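Side-chain contacts in DyP (Bjerkandera adusta, PDB 3VXJ), which is a fungal heme b peroxidase that probably uses peroxide to oxidise dyes and phenols such as the 2,6-dimethoxyphenol bound in this structure: residues Pro240-Ala244 with Gly245-Gln249; Glu254-Gly257 with Ala258-Gly262; Gln127-Phe130 with Leu131-Phe134; Lys42-Val45 with Pro46-Thr50; Ile363-Gly366 with Phe367-Gln371. All coordinates share one frame; numbering follows the deposited sequence.

How the interactions relate
Interactions 1, 2 and 5 lie in the C-terminal, heme-holding half of the chain. The first two are neighbours: their centres lie about 13 Å apart, and Asn242 ND2 rests 3.6 Å from Phe255 CZ, so the hairpin 240-249 packs on the helix that leads inward. Interactions 2 and 5 both reach the heme, coming no closer to each other than about 12 Å between nearest atoms. Interactions 3 and 4 lie in the N-terminal ferredoxin-like domain, on helices 128-142 and 34-48, which meet where Phe134 CE2 touches Arg48 CD at 3.8 Å. Interactions 1 and 4 are about 56 Å apart, centre to centre.

Interaction 1: Pro240-Ala244 with Gly245-Gln249; sequences PANSA and GNLTQ. With NAG (2-acetamido-2-deoxy-beta-D-glucopyranose), chain C.
Asn242 and Gly245 close a tight beta hairpin, strand 241-242 against strand 245-246, with a type I turn running from one to the other. Asn242 N bonds to Gly245 O at 3.0 Å; the return bond, Gly245 N to Asn242 O, is equally long, but its donor stands above the carbonyl plane. Further along, Leu247 N reaches Pro240 O almost straight (167° at the hydrogen). Between these bonds sits the non-hydrogen-bonded pair Ala241 and Asn246, with Ala241 CB 3.6 Å from Asn246 OD1. Leu247 crosses the Asn242 side chain at about a right angle, its CD1 4.0 Å from ND2 of the amide. That amide is held at both ends. With CG lying between backbone N and carbonyl carbon (chi1 64°), OD1 turns back to accept from Ala244 N at 3.0 Å, an Asx turn, while ND2 donates to Thr275 O. Gly245 has a phi of 148°, at which any CB would run into Ala244 O. In the next shell, Asn242 and Leu247 both lean on Phe255 of the following helix. At the surface, Asn246 ND2 carries the sugar, joined covalently to NAG C1 at 1.4 Å.

Interaction 2: Glu254-Gly257 with Ala258-Gly262; sequences EFLG and ARMFG. With HEM (protoporphyrin IX containing Fe), chain B.
Arg259 can be followed outward from the helix over the ring of Phe255, one turn earlier. Its CB sits over the carbonyl end of that turn, 3.5 Å from Leu256 O. CG then lies over the middle of the Phe255 ring, a CH-pi contact 3.9 Å from the centroid and only 8° off the ring normal. CD carries on past the rim, 3.7 Å from Phe255 CZ. Bends at chi2 and chi3 (both -74°) keep the chain beside the ring, and the guanidinium plane ends up 29° from that of the ring. Its nitrogens are spent on backbone carbonyls: NE on Leu405 O, NH2 on Gly404 O and Glu300 O. With an alanine in place of Phe255 the aliphatic part of Arg259 would probably lose the surface it lies on, and the arginine chain would be freer to turn. All this happens on the last turns of helix 249-261, which ends as Gly262 takes a positive phi, its N bonded to Ala258 O. On another side of the helix the Met260 side chain slants across that of Leu256, SD 4.0 Å from Leu256 CG. Met260 is also tied through its backbone to His308, the axial ligand of the heme iron. Phe261 points to the porphyrin: Gly257 O lies at its ring edge near CD2, and CE1 comes 3.5 Å from the methine carbon CHB of the heme.

Interaction 3: Gln127-Phe130 with Leu131-Phe134; sequences QDDF and LDQF
Four i to i+4 backbone bonds join Gln127-Phe130 to Leu131-Phe134, from Leu131 N to Gln127 O at 3.2 Å through Phe134 N to Phe130 O at 3.0 Å, with Gln127 at the N-cap position. Phe130 and Gln133 run side by side, pointing the same way. The amide nitrogen NE2 of Gln133 comes to the edge of the Phe130 ring, 4.0 Å from CD1, with amide and ring planes 72° apart. Phe134 uses an edge too: with CG swung beside its own backbone N (chi1 -80°), CD1 lies 3.2 Å from Phe130 O, the oxygen in the plane of the ring. This is the first part of helix 128-142, the second of the two long helices (after 34-48) of a ferredoxin-like domain, and it lies across the sheet, Leu131 pressing on strands 119-125 and 23-31. Leu131 CD1 also meets Asp128 OD1 at 3.7 Å. Asp129 OD2 and Asp132 OD2 are like charges 4.2 Å apart, which the nearby helix start and Arg25 probably ease, since Asp132 OD1 forms a salt bridge with Arg25 NH1. Were a leucine to replace Asp132, Arg25 would probably be left without this charged mate. The carboxylate carbon CG of Asp132 lies 3.5 Å from Asp128 O.

Interaction 4: Lys42-Val45 with Pro46-Thr50; sequences KTYV and PERIT
Tyr44 turns one face of its ring to Arg48, whose CB stands 3.7 Å from the ring centroid in a CH-pi contact, displaced toward the hydroxyl end. CG of the arginine follows, 3.5 Å from Tyr44 CE1. The two side chains cross at about a right angle. Tyr44 has CG anti to the backbone N (chi1 -168°), which sends the ring along the helix toward the later residues, whereas Arg48 keeps CG beside its own N and bends at chi2 (-76°), taking the guanidinium off to a salt bridge with Asp137; the guanidinium plane stands nearly square to the tyrosine ring. Ile49 CD1 meets the same ring at its edge, near the ring plane and 4.1 Å from CE2.

Helix 34-48 follows the first strand, 23-31, of the N-terminal ferredoxin-like domain, and Pro46 kinks its C-terminal end: having no N-H, it puts CD, not a donor, 3.2 Å from Lys42 O. It also packs tightly on the residue before it, Val45 CB lying 3.4 Å from Pro46 CD. Across the kink, Tyr44 O takes Arg48 N at 3.0 Å, with a weak bond from Glu47 N as well, and Val45 O takes Ile49 N. One water donates to Thr43 O and Glu47 OE2, another to Val45 O and Ile49 O.

The helix end is wedged among three elements: Val45 and Ile49 face helix 433-440, Tyr44 and Ile49 press on Val67 of strand 65-71, and Tyr44 and Arg48 reach helix 128-142, where Phe142 meets the tyrosine ring edge-to-face.

Interaction 5: Ile363-Gly366 with Phe367-Gln371; sequences IGNG and FRFQQ. With HEM (protoporphyrin IX containing Fe), chain B.
Phe369 lays its CB over two carbonyl oxygens of the preceding loop, 3.3 Å from Gly364 O and 3.4 Å from Asn365 O, while Gly364 O also sits in the plane of the ring at its edge, beside CD1. The ring itself goes on to stack on Phe325. This is the start of helix 367-375, with Gly366 at the N-cap, in the ferredoxin-like domain that holds the heme. Gly366 O takes Gln370 N in an almost straight bond (3.0 Å, 174° at the hydrogen). Just before it, Ile363 O is gripped by two donors, Gly366 N and Arg368 N, which come to it from opposite faces of its plane and so tie the loop to the helix.

Three side chains of the first turns line the porphyrin. Phe367, with CG anti to its backbone N (chi1 167°), turns its ring to the heme and brings CD1 to 3.6 Å from CBC, the end of a heme vinyl. Gln370 runs out extended past the Gly366 carbonyl, its OE1 ending 3.4 Å from heme CAC and its NE2 donating to Phe325 O, a bond that sets which way the amide faces. Gln371 OE1 touches the vinyl too. Arg368 turns the other way, extended from CG to NE, to a salt bridge with Asp97. One water lies at the edge of its guanidinium, in plane, accepting from NH1 and donating to Gly364 O at 2.8 Å.

Interaction 1: Pro240-Ala244 with Gly245-Gln249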
# COMPACT_ATOMS: atom_id res chain seq x y z
N PRO A 240 28.11 13.05 2.21
CA PRO A 240 28.99 14.20 1.96
C PRO A 240 29.19 14.55 0.49
O PRO A 240 29.40 15.72 0.18
CB PRO A 240 30.33 13.79 2.59
CG PRO A 240 30.28 12.35 2.76
CD PRO A 240 28.83 11.94 2.87
N ALA A 241 29.13 13.56 -0.40
CA ALA A 241 29.42 13.77 -1.83
C ALA A 241 28.82 12.63 -2.64
O ALA A 241 28.61 11.53 -2.13
CB ALA A 241 30.92 13.82 -2.07
N ASN A 242 28.55 12.90 -3.91
CA ASN A 242 28.28 11.82 -4.82
C ASN A 242 29.13 12.00 -6.06
O ASN A 242 30.03 12.85 -6.06
CB ASN A 242 26.77 11.64 -5.09
CG ASN A 242 26.13 12.82 -5.78
OD1 ASN A 242 26.77 13.55 -6.55
ND2 ASN A 242 24.83 12.98 -5.55
N SER A 243 28.87 11.22 -7.10
CA SER A 243 29.72 11.24 -8.30
C SER A 243 29.86 12.63 -8.90
O SER A 243 30.92 12.97 -9.44
CB SER A 243 29.17 10.29 -9.37
OG SER A 243 29.15 8.94 -8.92
N ALA A 244 28.80 13.43 -8.80
CA ALA A 244 28.76 14.74 -9.43
C ALA A 244 29.55 15.80 -8.67
O ALA A 244 29.92 16.83 -9.24
CB ALA A 244 27.32 15.17 -9.61
N GLY A 245 29.80 15.56 -7.39
CA GLY A 245 30.56 16.50 -6.57
C GLY A 245 30.13 16.50 -5.12
O GLY A 245 29.31 15.67 -4.68
N ASN A 246 30.70 17.43 -4.37
CA ASN A 246 30.36 17.64 -2.98
C ASN A 246 28.95 18.14 -2.80
O ASN A 246 28.43 18.89 -3.63
CB ASN A 246 31.32 18.64 -2.37
CG ASN A 246 32.67 18.05 -2.06
OD1 ASN A 246 32.87 16.83 -2.07
ND2 ASN A 246 33.62 18.93 -1.76
N LEU A 247 28.33 17.73 -1.70
CA LEU A 247 26.97 18.13 -1.40
C LEU A 247 26.95 18.99 -0.16
O LEU A 247 27.68 18.73 0.79
CB LEU A 247 26.11 16.89 -1.18
CG LEU A 247 26.02 15.90 -2.35
CD1 LEU A 247 25.32 14.63 -1.91
CD2 LEU A 247 25.30 16.54 -3.55
N THR A 248 26.11 20.02 -0.16
CA THR A 248 25.84 20.74 1.08
C THR A 248 25.14 19.75 2.00
O THR A 248 24.62 18.72 1.53
CB THR A 248 24.92 21.95 0.87
OG1 THR A 248 23.64 21.49 0.44
CG2 THR A 248 25.51 22.93 -0.17
N GLN A 249 25.09 20.04 3.29
CA GLN A 249 24.39 19.14 4.20
C GLN A 249 22.93 18.94 3.78
O GLN A 249 22.44 17.81 3.80
CB GLN A 249 24.47 19.62 5.64
CG GLN A 249 23.83 18.64 6.60
CD GLN A 249 23.62 19.21 7.97
OE1 GLN A 249 23.64 20.43 8.17
NE2 GLN A 249 23.40 18.33 8.95
C1 NAG C . 34.95 18.52 -1.40
C2 NAG C . 35.81 19.78 -1.51
C3 NAG C . 37.20 19.53 -0.91
C4 NAG C . 37.07 18.99 0.52
C5 NAG C . 36.12 17.79 0.57
C6 NAG C . 35.84 17.37 2.01
C7 NAG C . 36.40 19.75 -3.96
C8 NAG C . 36.27 20.55 -5.23
N2 NAG C . 35.85 20.31 -2.88
O3 NAG C . 37.97 20.71 -0.93
O4 NAG C . 38.34 18.61 1.00
O5 NAG C . 34.88 18.11 -0.04
O6 NAG C . 35.03 16.22 2.02
O7 NAG C . 36.99 18.67 -3.98

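Interaction 2: Glu254-Gly257 with Ala258-Gly262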
# COMPACT_ATOMS: atom_id res chain seq x y z
N GLU A 254 18.79 15.28 1.64
CA GLU A 254 17.80 14.97 0.61
C GLU A 254 18.25 13.75 -0.18
O GLU A 254 17.45 12.85 -0.46
CB GLU A 254 17.60 16.15 -0.34
CG GLU A 254 17.01 17.42 0.29
CD GLU A 254 15.60 17.28 0.91
OE1 GLU A 254 14.92 16.23 0.80
OE2 GLU A 254 15.18 18.28 1.53
N PHE A 255 19.54 13.71 -0.53
CA PHE A 255 20.08 12.57 -1.27
C PHE A 255 19.98 11.28 -0.46
O PHE A 255 19.55 10.25 -1.00
CB PHE A 255 21.53 12.86 -1.67
CG PHE A 255 22.16 11.81 -2.56
CD1 PHE A 255 21.53 11.37 -3.73
CD2 PHE A 255 23.41 11.30 -2.25
CE1 PHE A 255 22.15 10.42 -4.55
CE2 PHE A 255 24.03 10.36 -3.07
CZ PHE A 255 23.39 9.92 -4.22
N LEU A 256 20.31 11.33 0.83
CA LEU A 256 20.16 10.14 1.66
C LEU A 256 18.71 9.63 1.67
O LEU A 256 18.48 8.41 1.54
CB LEU A 256 20.69 10.38 3.09
CG LEU A 256 20.58 9.18 4.03
CD1 LEU A 256 21.36 7.98 3.53
CD2 LEU A 256 21.08 9.58 5.40
N GLY A 257 17.74 10.53 1.79
CA GLY A 257 16.33 10.14 1.72
C GLY A 257 16.01 9.44 0.41
O GLY A 257 15.36 8.38 0.41
N ALA A 258 16.49 10.01 -0.69
CA ALA A 258 16.28 9.39 -2.00
C ALA A 258 16.93 8.02 -2.13
O ALA A 258 16.38 7.13 -2.78
CB ALA A 258 16.74 10.33 -3.13
N ARG A 259 18.10 7.86 -1.52
CA ARG A 259 18.81 6.58 -1.52
C ARG A 259 18.05 5.52 -0.72
O ARG A 259 18.06 4.33 -1.08
CB ARG A 259 20.22 6.77 -0.96
CG ARG A 259 21.13 7.65 -1.82
CD ARG A 259 21.59 6.94 -3.06
NE ARG A 259 22.61 5.95 -2.74
CZ ARG A 259 23.21 5.19 -3.66
NH1 ARG A 259 22.90 5.31 -4.94
NH2 ARG A 259 24.13 4.32 -3.28
N MET A 260 17.40 5.95 0.35
CA MET A 260 16.60 5.04 1.18
C MET A 260 15.37 4.55 0.42
O MET A 260 14.99 3.38 0.53
CB MET A 260 16.22 5.71 2.49
CG MET A 260 17.42 5.95 3.39
SD MET A 260 17.14 7.18 4.69
CE MET A 260 16.16 6.23 5.83
N PHE A 261 14.74 5.44 -0.34
CA PHE A 261 13.52 5.08 -1.06
C PHE A 261 13.75 4.45 -2.42
O PHE A 261 12.97 3.58 -2.86
CB PHE A 261 12.58 6.27 -1.22
CG PHE A 261 11.62 6.41 -0.07
CD1 PHE A 261 10.47 5.63 -0.02
CD2 PHE A 261 11.87 7.30 0.97
CE1 PHE A 261 9.59 5.73 1.05
CE2 PHE A 261 10.99 7.41 2.04
CZ PHE A 261 9.84 6.63 2.07
N GLY A 262 14.82 4.88 -3.10
CA GLY A 262 15.04 4.57 -4.51
C GLY A 262 14.40 5.56 -5.47
O GLY A 262 14.51 5.39 -6.70
CHA HEM B . 6.55 2.22 -3.69
CHB HEM B . 6.27 4.83 0.37
CHC HEM B . 5.06 0.87 2.88
CHD HEM B . 5.29 -1.75 -1.17
C1A HEM B . 6.61 3.26 -2.80
C2A HEM B . 7.01 4.61 -3.12
C3A HEM B . 6.94 5.33 -1.99
C4A HEM B . 6.47 4.46 -0.94
CMA HEM B . 7.27 6.82 -1.80
CAA HEM B . 7.50 5.08 -4.51
CBA HEM B . 6.40 5.56 -5.47
CGA HEM B . 5.54 4.45 -6.02
O1A HEM B . 6.01 3.64 -6.86
O2A HEM B . 4.34 4.39 -5.64
C1B HEM B . 5.90 3.99 1.41
C2B HEM B . 5.70 4.39 2.79
C3B HEM B . 5.36 3.29 3.48
C4B HEM B . 5.32 2.18 2.55
CMB HEM B . 5.88 5.83 3.31
CAB HEM B . 5.02 3.16 4.98
CBB HEM B . 4.58 4.20 5.70
C1C HEM B . 5.06 -0.19 2.01
C2C HEM B . 4.84 -1.58 2.36
C3C HEM B . 4.92 -2.31 1.24
C4C HEM B . 5.19 -1.39 0.15
CMC HEM B . 4.55 -2.07 3.79
CAC HEM B . 4.75 -3.84 1.05
CBC HEM B . 5.20 -4.71 1.96
C1D HEM B . 5.58 -0.91 -2.22
C2D HEM B . 5.58 -1.32 -3.60
C3D HEM B . 5.98 -0.10 -4.37
C4D HEM B . 6.18 0.94 -3.39
CMD HEM B . 5.26 -2.69 -4.21
CAD HEM B . 6.14 -0.05 -5.90
CBD HEM B . 7.52 -0.61 -6.23
CGD HEM B . 7.76 -0.64 -7.71
O1D HEM B . 8.82 -0.12 -8.15
O2D HEM B . 6.91 -1.19 -8.46
NA HEM B . 6.31 3.20 -1.47
NB HEM B . 5.69 2.62 1.30
NC HEM B . 5.31 -0.12 0.66
ND HEM B . 5.91 0.44 -2.12
FE HEM B . 5.87 1.52 -0.39
O HOH W 1 3.98 1.96 -0.81

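Interaction 3: Gln127-Phe130 with Leu131-Phe134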
# COMPACT_ATOMS: atom_id res chain seq x y z
N GLN A 127 -14.14 15.65 0.32
CA GLN A 127 -14.17 16.46 1.54
C GLN A 127 -14.58 15.61 2.74
O GLN A 127 -15.34 14.66 2.59
CB GLN A 127 -15.16 17.63 1.41
CG GLN A 127 -14.87 18.62 0.28
CD GLN A 127 -13.71 19.58 0.57
OE1 GLN A 127 -13.93 20.71 0.98
NE2 GLN A 127 -12.48 19.12 0.36
N ASP A 128 -14.09 15.98 3.92
CA ASP A 128 -14.43 15.28 5.15
C ASP A 128 -15.94 15.28 5.43
O ASP A 128 -16.49 14.27 5.86
CB ASP A 128 -13.66 15.85 6.33
CG ASP A 128 -12.19 15.49 6.29
OD1 ASP A 128 -11.84 14.47 5.67
OD2 ASP A 128 -11.40 16.24 6.90
N ASP A 129 -16.61 16.40 5.15
CA ASP A 129 -18.06 16.46 5.33
C ASP A 129 -18.79 15.41 4.48
O ASP A 129 -19.80 14.87 4.92
CB ASP A 129 -18.59 17.86 5.00
CG ASP A 129 -18.18 18.90 6.04
OD1 ASP A 129 -18.22 20.10 5.70
OD2 ASP A 129 -17.80 18.54 7.18
N PHE A 130 -18.27 15.14 3.29
CA PHE A 130 -18.88 14.13 2.41
C PHE A 130 -18.64 12.73 2.97
O PHE A 130 -19.53 11.87 2.91
CB PHE A 130 -18.35 14.24 0.97
CG PHE A 130 -18.42 15.64 0.37
CD1 PHE A 130 -19.28 16.63 0.86
CD2 PHE A 130 -17.63 15.94 -0.73
CE1 PHE A 130 -19.32 17.91 0.28
CE2 PHE A 130 -17.67 17.20 -1.31
CZ PHE A 130 -18.51 18.18 -0.81
N LEU A 131 -17.45 12.48 3.51
CA LEU A 131 -17.20 11.25 4.25
C LEU A 131 -18.23 11.07 5.36
O LEU A 131 -18.78 9.98 5.51
CB LEU A 131 -15.79 11.23 4.85
CG LEU A 131 -14.60 11.24 3.89
CD1 LEU A 131 -13.32 11.23 4.70
CD2 LEU A 131 -14.62 10.07 2.92
N ASP A 132 -18.49 12.13 6.12
CA ASP A 132 -19.52 12.08 7.17
C ASP A 132 -20.91 11.75 6.61
O ASP A 132 -21.62 10.92 7.18
CB ASP A 132 -19.56 13.39 7.97
CG ASP A 132 -18.28 13.64 8.76
OD1 ASP A 132 -17.52 12.67 9.00
OD2 ASP A 132 -18.06 14.80 9.16
N GLN A 133 -21.28 12.38 5.50
CA GLN A 133 -22.59 12.11 4.90
C GLN A 133 -22.71 10.64 4.50
O GLN A 133 -23.73 10.01 4.77
CB GLN A 133 -22.83 13.02 3.69
CG GLN A 133 -22.99 14.49 4.06
CD GLN A 133 -23.20 15.38 2.85
OE1 GLN A 133 -23.78 14.96 1.85
NE2 GLN A 133 -22.72 16.61 2.94
N PHE A 134 -21.66 10.09 3.91
CA PHE A 134 -21.70 8.69 3.47
C PHE A 134 -21.56 7.69 4.61
O PHE A 134 -22.10 6.58 4.52
CB PHE A 134 -20.71 8.45 2.33
CG PHE A 134 -21.22 8.91 1.00
CD1 PHE A 134 -21.24 10.27 0.68
CD2 PHE A 134 -21.74 7.99 0.09
CE1 PHE A 134 -21.75 10.71 -0.54
CE2 PHE A 134 -22.25 8.43 -1.15
CZ PHE A 134 -22.26 9.78 -1.46

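Interaction 4: Lys42-Val45 with Pro46-Thr50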
# COMPACT_ATOMS: atom_id res chain seq x y z
N LYS A 42 -28.12 -5.93 0.49
CA LYS A 42 -28.82 -5.98 -0.79
C LYS A 42 -29.40 -4.62 -1.19
O LYS A 42 -29.46 -4.30 -2.37
CB LYS A 42 -29.90 -7.06 -0.78
CG LYS A 42 -29.32 -8.47 -0.87
CD LYS A 42 -30.38 -9.55 -0.66
CE LYS A 42 -29.92 -10.89 -1.22
NZ LYS A 42 -30.90 -11.99 -0.98
N THR A 43 -29.81 -3.83 -0.20
CA THR A 43 -30.24 -2.45 -0.42
C THR A 43 -29.05 -1.56 -0.81
O THR A 43 -29.14 -0.74 -1.73
CB THR A 43 -30.87 -1.86 0.86
OG1 THR A 43 -31.97 -2.67 1.27
CG2 THR A 43 -31.36 -0.44 0.62
N TYR A 44 -27.96 -1.73 -0.08
CA TYR A 44 -26.80 -0.85 -0.19
C TYR A 44 -26.01 -1.00 -1.49
O TYR A 44 -25.64 -0.01 -2.11
CB TYR A 44 -25.89 -1.08 1.02
CG TYR A 44 -24.82 -0.04 1.19
CD1 TYR A 44 -25.13 1.21 1.72
CD2 TYR A 44 -23.50 -0.30 0.82
CE1 TYR A 44 -24.15 2.18 1.88
CE2 TYR A 44 -22.51 0.66 0.96
CZ TYR A 44 -22.84 1.89 1.49
OH TYR A 44 -21.87 2.85 1.63
N VAL A 45 -25.78 -2.24 -1.91
CA VAL A 45 -24.82 -2.51 -2.99
C VAL A 45 -25.13 -1.80 -4.31
O VAL A 45 -24.28 -1.07 -4.82
CB VAL A 45 -24.55 -4.03 -3.17
CG1 VAL A 45 -23.75 -4.31 -4.44
CG2 VAL A 45 -23.83 -4.57 -1.96
N PRO A 46 -26.36 -1.97 -4.86
CA PRO A 46 -26.64 -1.32 -6.14
C PRO A 46 -26.58 0.20 -6.08
O PRO A 46 -26.32 0.84 -7.10
CB PRO A 46 -28.08 -1.77 -6.47
CG PRO A 46 -28.65 -2.20 -5.16
CD PRO A 46 -27.51 -2.77 -4.39
N GLU A 47 -26.79 0.76 -4.89
CA GLU A 47 -26.82 2.21 -4.70
C GLU A 47 -25.44 2.86 -4.54
O GLU A 47 -25.22 3.98 -4.99
CB GLU A 47 -27.69 2.58 -3.49
CG GLU A 47 -29.15 2.15 -3.59
CD GLU A 47 -29.81 2.52 -4.91
OE1 GLU A 47 -29.79 3.72 -5.28
OE2 GLU A 47 -30.36 1.62 -5.58
N ARG A 48 -24.53 2.14 -3.89
CA ARG A 48 -23.31 2.75 -3.36
C ARG A 48 -21.98 2.12 -3.76
O ARG A 48 -20.95 2.79 -3.73
CB ARG A 48 -23.38 2.82 -1.83
CG ARG A 48 -24.53 3.67 -1.28
CD ARG A 48 -24.24 5.16 -1.41
NE ARG A 48 -25.28 5.96 -0.77
CZ ARG A 48 -26.08 6.81 -1.40
NH1 ARG A 48 -25.97 7.01 -2.70
NH2 ARG A 48 -26.99 7.48 -0.70
N ILE A 49 -21.98 0.83 -4.09
CA ILE A 49 -20.70 0.15 -4.33
C ILE A 49 -20.18 0.47 -5.73
O ILE A 49 -20.84 0.18 -6.73
CB ILE A 49 -20.77 -1.37 -4.06
CG1 ILE A 49 -21.09 -1.65 -2.57
CG2 ILE A 49 -19.46 -2.06 -4.49
CD1 ILE A 49 -19.98 -1.29 -1.56
N THR A 50 -19.00 1.06 -5.77
CA THR A 50 -18.44 1.65 -6.98
C THR A 50 -17.53 0.69 -7.74
O THR A 50 -16.53 0.20 -7.20
CB THR A 50 -17.66 2.92 -6.62
OG1 THR A 50 -18.45 3.71 -5.72
CG2 THR A 50 -17.35 3.73 -7.86
O HOH W 2 -31.37 -0.35 -3.27
O HOH W 3 -23.06 -1.36 -7.36

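Interaction 5: Ile363-Gly366 with Phe367-Gln371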
# COMPACT_ATOMS: atom_id res chain seq x y z
N ILE A 363 -2.14 -13.39 -0.79
CA ILE A 363 -1.51 -12.51 0.20
C ILE A 363 -0.03 -12.84 0.35
O ILE A 363 0.82 -11.94 0.37
CB ILE A 363 -2.24 -12.57 1.56
CG1 ILE A 363 -3.65 -11.97 1.42
CG2 ILE A 363 -1.45 -11.83 2.65
CD1 ILE A 363 -4.52 -12.14 2.66
N GLY A 364 0.28 -14.13 0.40
CA GLY A 364 1.65 -14.61 0.58
C GLY A 364 2.61 -14.27 -0.55
O GLY A 364 3.82 -14.33 -0.36
N ASN A 365 2.07 -13.91 -1.71
CA ASN A 365 2.88 -13.56 -2.87
C ASN A 365 3.02 -12.06 -3.10
O ASN A 365 3.89 -11.64 -3.86
CB ASN A 365 2.30 -14.20 -4.14
CG ASN A 365 2.55 -15.68 -4.21
OD1 ASN A 365 3.30 -16.25 -3.40
ND2 ASN A 365 1.93 -16.32 -5.19
N GLY A 366 2.15 -11.26 -2.48
CA GLY A 366 2.15 -9.82 -2.71
C GLY A 366 2.74 -9.12 -1.50
O GLY A 366 3.94 -9.25 -1.24
N PHE A 367 1.89 -8.45 -0.74
CA PHE A 367 2.28 -7.80 0.51
C PHE A 367 3.25 -8.62 1.35
O PHE A 367 4.29 -8.13 1.78
CB PHE A 367 1.03 -7.50 1.34
CG PHE A 367 1.34 -7.13 2.76
CD1 PHE A 367 1.98 -5.92 3.06
CD2 PHE A 367 1.08 -8.02 3.80
CE1 PHE A 367 2.31 -5.60 4.38
CE2 PHE A 367 1.39 -7.69 5.11
CZ PHE A 367 2.02 -6.49 5.40
N ARG A 368 2.88 -9.87 1.64
CA ARG A 368 3.63 -10.64 2.61
C ARG A 368 5.01 -11.04 2.10
O ARG A 368 5.97 -11.08 2.86
CB ARG A 368 2.82 -11.86 3.03
CG ARG A 368 3.30 -12.53 4.27
CD ARG A 368 2.28 -13.58 4.68
NE ARG A 368 2.59 -14.19 5.96
CZ ARG A 368 3.44 -15.20 6.14
NH1 ARG A 368 4.09 -15.73 5.11
NH2 ARG A 368 3.64 -15.68 7.37
N PHE A 369 5.09 -11.33 0.80
CA PHE A 369 6.36 -11.67 0.14
C PHE A 369 7.29 -10.47 0.11
O PHE A 369 8.49 -10.59 0.40
CB PHE A 369 6.09 -12.17 -1.27
CG PHE A 369 7.10 -13.15 -1.79
CD1 PHE A 369 6.94 -14.51 -1.58
CD2 PHE A 369 8.21 -12.70 -2.50
CE1 PHE A 369 7.87 -15.42 -2.07
CE2 PHE A 369 9.15 -13.62 -2.98
CZ PHE A 369 8.97 -14.97 -2.77
N GLN A 370 6.74 -9.32 -0.25
CA GLN A 370 7.47 -8.06 -0.26
C GLN A 370 8.01 -7.71 1.12
O GLN A 370 9.14 -7.23 1.26
CB GLN A 370 6.58 -6.95 -0.80
CG GLN A 370 6.22 -7.16 -2.25
CD GLN A 370 5.02 -6.36 -2.67
OE1 GLN A 370 4.63 -5.38 -2.02
NE2 GLN A 370 4.40 -6.76 -3.78
N GLN A 371 7.21 -7.98 2.15
CA GLN A 371 7.59 -7.67 3.53
C GLN A 371 8.63 -8.65 4.08
O GLN A 371 9.70 -8.24 4.57
CB GLN A 371 6.36 -7.67 4.44
CG GLN A 371 6.67 -7.23 5.88
CD GLN A 371 7.11 -5.78 5.96
OE1 GLN A 371 6.37 -4.89 5.53
NE2 GLN A 371 8.31 -5.54 6.46
CHA HEM B . 6.55 2.22 -3.69
CHB HEM B . 6.27 4.83 0.37
CHC HEM B . 5.06 0.87 2.88
CHD HEM B . 5.29 -1.75 -1.17
C1A HEM B . 6.61 3.26 -2.80
C2A HEM B . 7.01 4.61 -3.12
C3A HEM B . 6.94 5.33 -1.99
C4A HEM B . 6.47 4.46 -0.94
CMA HEM B . 7.27 6.82 -1.80
CAA HEM B . 7.50 5.08 -4.51
CBA HEM B . 6.40 5.56 -5.47
CGA HEM B . 5.54 4.45 -6.02
O1A HEM B . 6.01 3.64 -6.86
O2A HEM B . 4.34 4.39 -5.64
C1B HEM B . 5.90 3.99 1.41
C2B HEM B . 5.70 4.39 2.79
C3B HEM B . 5.36 3.29 3.48
C4B HEM B . 5.32 2.18 2.55
CMB HEM B . 5.88 5.83 3.31
CAB HEM B . 5.02 3.16 4.98
CBB HEM B . 4.58 4.20 5.70
C1C HEM B . 5.06 -0.19 2.01
C2C HEM B . 4.84 -1.58 2.36
C3C HEM B . 4.92 -2.31 1.24
C4C HEM B . 5.19 -1.39 0.15
CMC HEM B . 4.55 -2.07 3.79
CAC HEM B . 4.75 -3.84 1.05
CBC HEM B . 5.20 -4.71 1.96
C1D HEM B . 5.58 -0.91 -2.22
C2D HEM B . 5.58 -1.32 -3.60
C3D HEM B . 5.98 -0.10 -4.37
C4D HEM B . 6.18 0.94 -3.39
CMD HEM B . 5.26 -2.69 -4.21
CAD HEM B . 6.14 -0.05 -5.90
CBD HEM B . 7.52 -0.61 -6.23
CGD HEM B . 7.76 -0.64 -7.71
O1D HEM B . 8.82 -0.12 -8.15
O2D HEM B . 6.91 -1.19 -8.46
NA HEM B . 6.31 3.20 -1.47
NB HEM B . 5.69 2.62 1.30
NC HEM B . 5.31 -0.12 0.66
ND HEM B . 5.91 0.44 -2.12
FE HEM B . 5.87 1.52 -0.39
O HOH W 4 4.43 -15.24 2.22
O HOH W 1 3.98 1.96 -0.81